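Long-range contacts in hypothetical protein (Exiguobacterium sibiricum, PDB 2HKV), which is of unknown function but belongs to the DinB superfamily of helical-bundle proteins and binds a nickel ion through three histidines: residues L54-R59 with D67-F72; T19-I24 with Q81-L86. All blocks are in the same frame, centred on the assembly; numbering follows the deposited sequence.

Contact 1: L54-R59 with D67-F72; sequences LEADLR and DEMAQF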
loop_
_atom_site.group_PDB
_atom_site.type_symbol
_atom_site.label_atom_id
_atom_site.label_comp_id
_atom_site.label_asym_id
_atom_site.label_seq_id
_atom_site.Cartn_x
_atom_site.Cartn_y
_atom_site.Cartn_z
ATOM N N LEU A 54 -9.039 8.915 2.308
ATOM C CA LEU A 54 -8.036 9.716 3.042
ATOM C C LEU A 54 -8.745 10.568 4.080
ATOM O O LEU A 54 -8.191 10.807 5.146
ATOM C CB LEU A 54 -7.169 10.571 2.121
ATOM C CG LEU A 54 -6.106 9.897 1.252
ATOM C CD1 LEU A 54 -5.413 10.975 0.394
ATOM C CD2 LEU A 54 -5.084 9.127 2.101
ATOM N N GLU A 55 -9.980 10.983 3.797
ATOM C CA GLU A 55 -10.771 11.789 4.747
ATOM C C GLU A 55 -11.509 10.878 5.719
ATOM O O GLU A 55 -11.490 11.111 6.924
ATOM C CB GLU A 55 -11.698 12.715 3.963
ATOM C CG GLU A 55 -12.700 13.469 4.762
ATOM C CD GLU A 55 -13.457 14.520 3.965
ATOM O OE1 GLU A 55 -13.090 14.833 2.800
ATOM O OE2 GLU A 55 -14.455 15.047 4.516
ATOM N N ALA A 56 -12.123 9.812 5.196
ATOM C CA ALA A 56 -12.858 8.834 5.990
ATOM C C ALA A 56 -11.985 8.335 7.115
ATOM O O ALA A 56 -12.375 8.372 8.281
ATOM C CB ALA A 56 -13.410 7.621 5.093
ATOM N N ASP A 57 -10.770 7.898 6.792
ATOM C CA ASP A 57 -9.950 7.320 7.832
ATOM C C ASP A 57 -9.620 8.332 8.904
ATOM O O ASP A 57 -9.519 7.972 10.067
ATOM C CB ASP A 57 -8.655 6.713 7.269
ATOM C CG ASP A 57 -8.889 5.417 6.465
ATOM O OD1 ASP A 57 -10.060 5.039 6.102
ATOM O OD2 ASP A 57 -7.872 4.741 6.135
ATOM N N LEU A 58 -9.408 9.583 8.537
ATOM C CA LEU A 58 -9.018 10.570 9.530
ATOM C C LEU A 58 -10.202 10.999 10.373
ATOM O O LEU A 58 -10.016 11.311 11.538
ATOM C CB LEU A 58 -8.313 11.774 8.878
ATOM C CG LEU A 58 -6.899 11.474 8.319
ATOM C CD1 LEU A 58 -6.267 12.747 7.856
ATOM C CD2 LEU A 58 -6.026 10.810 9.330
ATOM N N ARG A 59 -11.399 10.984 9.798
ATOM C CA ARG A 59 -12.631 11.208 10.554
ATOM C C ARG A 59 -12.870 10.094 11.564
ATOM O O ARG A 59 -13.216 10.362 12.744
ATOM C CB ARG A 59 -13.817 11.313 9.584
ATOM C CG ARG A 59 -13.842 12.612 8.796
ATOM C CD ARG A 59 -15.133 12.887 8.001
ATOM N NE ARG A 59 -15.015 14.195 7.356
ATOM C CZ ARG A 59 -15.452 15.343 7.861
ATOM N NH1 ARG A 59 -16.115 15.380 9.002
ATOM N NH2 ARG A 59 -15.230 16.473 7.202
ATOM N N ASP A 67 -22.916 6.181 13.051
ATOM C CA ASP A 67 -23.899 6.860 12.235
ATOM C C ASP A 67 -23.339 7.960 11.413
ATOM O O ASP A 67 -23.817 8.184 10.317
ATOM C CB ASP A 67 -25.060 7.455 13.010
ATOM C CG ASP A 67 -26.248 7.841 12.084
ATOM O OD1 ASP A 67 -26.743 6.974 11.292
ATOM O OD2 ASP A 67 -26.704 9.003 12.194
ATOM N N GLU A 68 -22.348 8.673 11.934
ATOM C CA GLU A 68 -21.738 9.774 11.214
ATOM C C GLU A 68 -21.049 9.229 9.995
ATOM O O GLU A 68 -21.101 9.816 8.915
ATOM C CB GLU A 68 -20.743 10.525 12.125
ATOM C CG GLU A 68 -21.469 11.498 13.078
ATOM C CD GLU A 68 -20.593 12.222 14.119
ATOM O OE1 GLU A 68 -19.453 11.826 14.370
ATOM O OE2 GLU A 68 -21.120 13.185 14.732
HETATM N N MSE A 69 -20.411 8.076 10.158
HETATM C CA MSE A 69 -19.711 7.455 9.058
HETATM C C MSE A 69 -20.683 6.896 8.042
HETATM O O MSE A 69 -20.411 6.958 6.840
HETATM C CB MSE A 69 -18.750 6.345 9.542
HETATM C CG MSE A 69 -17.526 6.807 10.280
HETATM SE SE MSE A 69 -16.656 8.428 9.491
HETATM C CE MSE A 69 -16.193 7.709 7.710
ATOM N N ALA A 70 -21.835 6.398 8.505
ATOM C CA ALA A 70 -22.811 5.873 7.598
ATOM C C ALA A 70 -23.320 7.012 6.757
ATOM O O ALA A 70 -23.623 6.843 5.587
ATOM C CB ALA A 70 -23.986 5.258 8.354
ATOM N N GLN A 71 -23.491 8.159 7.390
ATOM C CA GLN A 71 -23.995 9.330 6.700
ATOM C C GLN A 71 -22.948 9.789 5.686
ATOM O O GLN A 71 -23.341 10.235 4.616
ATOM C CB GLN A 71 -24.284 10.428 7.700
ATOM C CG GLN A 71 -24.659 11.733 7.062
ATOM C CD GLN A 71 -25.162 12.736 8.054
ATOM O OE1 GLN A 71 -25.533 12.393 9.212
ATOM N NE2 GLN A 71 -25.218 14.000 7.612
ATOM N N PHE A 72 -21.651 9.607 6.012
ATOM C CA PHE A 72 -20.525 10.021 5.190
ATOM C C PHE A 72 -20.440 9.139 3.974
ATOM O O PHE A 72 -20.319 9.626 2.870
ATOM C CB PHE A 72 -19.183 9.925 5.980
ATOM C CG PHE A 72 -17.948 10.264 5.164
ATOM C CD1 PHE A 72 -17.474 11.571 5.077
ATOM C CD2 PHE A 72 -17.257 9.282 4.542
ATOM C CE1 PHE A 72 -16.331 11.886 4.327
ATOM C CE2 PHE A 72 -16.102 9.576 3.768
ATOM C CZ PHE A 72 -15.646 10.873 3.669
#
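The Phe72 ring overlaps the side chain of Ala56 at its CE2 corner, with CE2 of Phe72 3.6 Å from CB of Ala56. Its chi1 of 177° sets CG anti to the backbone N. From there the ring reaches across to helix 43-61. Met69 comes to the same alanine with its methyl end, CE of Met69 lying 3.8 Å from CB of Ala56. Its chain is bent at chi2 and chi3, and its selenium, present as selenomethionine, lies 4.0 Å from CB of Arg59.

A salt bridge within helix 43-61 flanks the ring. Arg59 grips Glu55 side-on, with NE and NH2 both bonded to OE2; the bond from NE of Arg59 to OE2 of Glu55 is 3.0 Å long and uses the anti lone pair. OE2 of Glu55 also sits at the ring edge, 3.7 Å from CE1 of Phe72, while CD of Arg59 approaches CD1 of Phe72 at 4.0 Å. OE1 of Glu55 bonds Arg85 of helix 82-98, so one carboxylate serves two arginines. An alanine in place of Glu55 would probably leave both arginines without this acidic mate and open a gap beside the Phe72 ring.

The segments 54-59 and 67-72 run nearly antiparallel, their local axes 170° apart. This is helix-to-helix packing of a short connecting helix against a bundle helix of the DinB fold; the same bundle helix carries the nickel ligand His49.

Contact 2: T19-I24 with Q81-L86; sequences TTRDLI and QLVDRL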
loop_
_atom_site.group_PDB
_atom_site.type_symbol
_atom_site.label_atom_id
_atom_site.label_comp_id
_atom_site.label_asym_id
_atom_site.label_seq_id
_atom_site.Cartn_x
_atom_site.Cartn_y
_atom_site.Cartn_z
ATOM N N THR A 19 -1.196 9.442 -9.084
ATOM C CA THR A 19 -1.342 8.218 -9.873
ATOM C C THR A 19 -2.745 7.672 -9.831
ATOM O O THR A 19 -3.250 7.244 -10.852
ATOM C CB THR A 19 -0.325 7.150 -9.493
ATOM O OG1 THR A 19 -0.419 6.845 -8.090
ATOM C CG2 THR A 19 1.147 7.624 -9.871
ATOM N N THR A 20 -3.434 7.725 -8.696
ATOM C CA THR A 20 -4.825 7.315 -8.645
ATOM C C THR A 20 -5.710 8.158 -9.544
ATOM O O THR A 20 -6.583 7.603 -10.253
ATOM C CB THR A 20 -5.375 7.295 -7.210
ATOM O OG1 THR A 20 -4.592 6.378 -6.444
ATOM C CG2 THR A 20 -6.860 6.857 -7.148
ATOM N N ARG A 21 -5.467 9.469 -9.540
ATOM C CA ARG A 21 -6.212 10.401 -10.379
ATOM C C ARG A 21 -6.039 9.978 -11.845
ATOM O O ARG A 21 -7.003 9.920 -12.602
ATOM C CB ARG A 21 -5.748 11.848 -10.133
ATOM C CG ARG A 21 -6.691 12.881 -10.600
ATOM C CD ARG A 21 -6.043 14.279 -10.574
ATOM N NE ARG A 21 -5.685 14.657 -9.205
ATOM C CZ ARG A 21 -4.520 15.175 -8.821
ATOM N NH1 ARG A 21 -3.539 15.416 -9.690
ATOM N NH2 ARG A 21 -4.337 15.478 -7.540
ATOM N N ASP A 22 -4.808 9.641 -12.239
ATOM C CA ASP A 22 -4.546 9.246 -13.619
ATOM C C ASP A 22 -5.280 7.962 -13.954
ATOM O O ASP A 22 -5.876 7.843 -15.041
ATOM C CB ASP A 22 -3.059 9.054 -13.864
ATOM C CG ASP A 22 -2.277 10.363 -13.793
ATOM O OD1 ASP A 22 -2.875 11.444 -14.091
ATOM O OD2 ASP A 22 -1.059 10.301 -13.452
ATOM N N LEU A 23 -5.279 7.011 -13.010
ATOM C CA LEU A 23 -5.954 5.729 -13.265
ATOM C C LEU A 23 -7.451 5.929 -13.466
ATOM O O LEU A 23 -8.012 5.360 -14.387
ATOM C CB LEU A 23 -5.717 4.699 -12.136
ATOM C CG LEU A 23 -4.329 4.040 -12.023
ATOM C CD1 LEU A 23 -4.270 3.168 -10.743
ATOM C CD2 LEU A 23 -4.020 3.169 -13.249
ATOM N N ILE A 24 -8.064 6.744 -12.614
ATOM C CA ILE A 24 -9.489 7.010 -12.682
ATOM C C ILE A 24 -9.795 7.602 -14.044
ATOM O O ILE A 24 -10.731 7.156 -14.694
ATOM C CB ILE A 24 -9.981 7.912 -11.484
ATOM C CG1 ILE A 24 -9.924 7.109 -10.176
ATOM C CG2 ILE A 24 -11.401 8.480 -11.735
ATOM C CD1 ILE A 24 -10.137 7.941 -8.906
ATOM N N GLN A 81 -17.674 13.021 -10.721
ATOM C CA GLN A 81 -17.161 13.806 -9.587
ATOM C C GLN A 81 -15.991 13.135 -8.849
ATOM O O GLN A 81 -15.476 13.680 -7.884
ATOM C CB GLN A 81 -18.270 14.053 -8.586
ATOM C CG GLN A 81 -19.477 14.759 -9.164
ATOM C CD GLN A 81 -20.767 14.436 -8.414
ATOM O OE1 GLN A 81 -20.896 13.388 -7.755
ATOM N NE2 GLN A 81 -21.743 15.337 -8.529
ATOM N N LEU A 82 -15.579 11.962 -9.312
ATOM C CA LEU A 82 -14.585 11.152 -8.594
ATOM C C LEU A 82 -13.285 11.872 -8.412
ATOM O O LEU A 82 -12.743 11.886 -7.305
ATOM C CB LEU A 82 -14.366 9.792 -9.271
ATOM C CG LEU A 82 -15.409 8.747 -8.894
ATOM C CD1 LEU A 82 -15.219 7.514 -9.727
ATOM C CD2 LEU A 82 -15.276 8.414 -7.410
ATOM N N VAL A 83 -12.753 12.473 -9.469
ATOM C CA VAL A 83 -11.477 13.180 -9.322
ATOM C C VAL A 83 -11.638 14.338 -8.355
ATOM O O VAL A 83 -10.797 14.535 -7.474
ATOM C CB VAL A 83 -10.886 13.652 -10.662
ATOM C CG1 VAL A 83 -9.680 14.583 -10.414
ATOM C CG2 VAL A 83 -10.473 12.453 -11.484
ATOM N N ASP A 84 -12.701 15.115 -8.524
ATOM C CA ASP A 84 -12.983 16.248 -7.646
ATOM C C ASP A 84 -13.026 15.796 -6.210
ATOM O O ASP A 84 -12.530 16.490 -5.329
ATOM C CB ASP A 84 -14.320 16.902 -7.994
ATOM C CG ASP A 84 -14.257 17.758 -9.259
ATOM O OD1 ASP A 84 -13.130 17.984 -9.784
ATOM O OD2 ASP A 84 -15.339 18.212 -9.723
ATOM N N ARG A 85 -13.614 14.622 -5.985
ATOM C CA ARG A 85 -13.735 14.054 -4.648
ATOM C C ARG A 85 -12.413 13.606 -4.048
ATOM O O ARG A 85 -12.134 13.893 -2.909
ATOM C CB ARG A 85 -14.759 12.881 -4.642
ATOM C CG ARG A 85 -15.200 12.463 -3.239
ATOM C CD ARG A 85 -15.571 13.723 -2.470
ATOM N NE ARG A 85 -16.090 13.511 -1.139
ATOM C CZ ARG A 85 -15.386 13.586 -0.013
ATOM N NH1 ARG A 85 -14.065 13.887 0.001
ATOM N NH2 ARG A 85 -16.038 13.351 1.133
ATOM N N LEU A 86 -11.609 12.901 -4.824
ATOM C CA LEU A 86 -10.244 12.567 -4.441
ATOM C C LEU A 86 -9.434 13.844 -4.024
ATOM O O LEU A 86 -8.693 13.880 -2.999
ATOM C CB LEU A 86 -9.585 11.843 -5.621
ATOM C CG LEU A 86 -8.105 11.434 -5.511
ATOM C CD1 LEU A 86 -7.836 10.576 -4.253
ATOM C CD2 LEU A 86 -7.710 10.717 -6.826
#
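A chi1 of -162° sets CG of Arg21 anti to the backbone N, and in Val83 a chi1 of 171° does the same for CG1. The two side chains cross at about a right angle. CG of Arg21 meets CG1 of Val83 at 3.4 Å, a tight approach, and CD of Arg21 lies 3.7 Å from the same methyl. The arginine therefore packs through its aliphatic part. Beyond it the chain bends at chi3, and NE forms a salt bridge with Asp87, one residue past the segment 81-86.

Leu86 points toward helix 4-26 and touches it with CD2. This methyl lies 3.7 Å from the backbone N of Arg21 and 4.0 Å from CG2 of Thr20. The hydroxyl of Thr20 is bonded to the carbonyl O of Gly16 in its own helix, and its methyl CG2 packs on Leu86. Ile24 fills the next turn. Its CG2 is 4.1 Å from CB of Leu82, and it is equally near CG2 of Val83, whose side chain slides past in the opposite direction. CD1 of Ile24 reaches CD2 of Leu86 at 4.2 Å.

Leu82 also packs on Ala47, Val48 and Ala51, so helix 43-61 joins this core. This is antiparallel helix packing within the helical bundle of the DinB fold, joining helices 4-26 and 82-98. The local axes lie 170° and 10.1 Å apart.

No hydrogen bond links the two segments. The contact rests largely on methyl and methylene groups, while the charge of Arg21 is met by Asp87 at its border.

Overall arrangement
The centres of the two contacts lie 19 Å apart, and both belong to the DinB domain. Contact 2 pairs helix 4-26 with helix 82-98. Contact 1 lies between them in sequence and pairs helix 43-61 with the short helix 66-73. The chain thus leaves the first bundle helix, passes through both helices of contact 1, and returns to pack on the later turns of helix 4-26. The contacts also meet directly through Arg85, which packs on Phe72. The nickel ion lies about 9 Å from the Ala56 side chain and about 12 Å from that of Thr20. Two of its ligands, His124 and His128, lie on helix 114-138, which is part of neither contact.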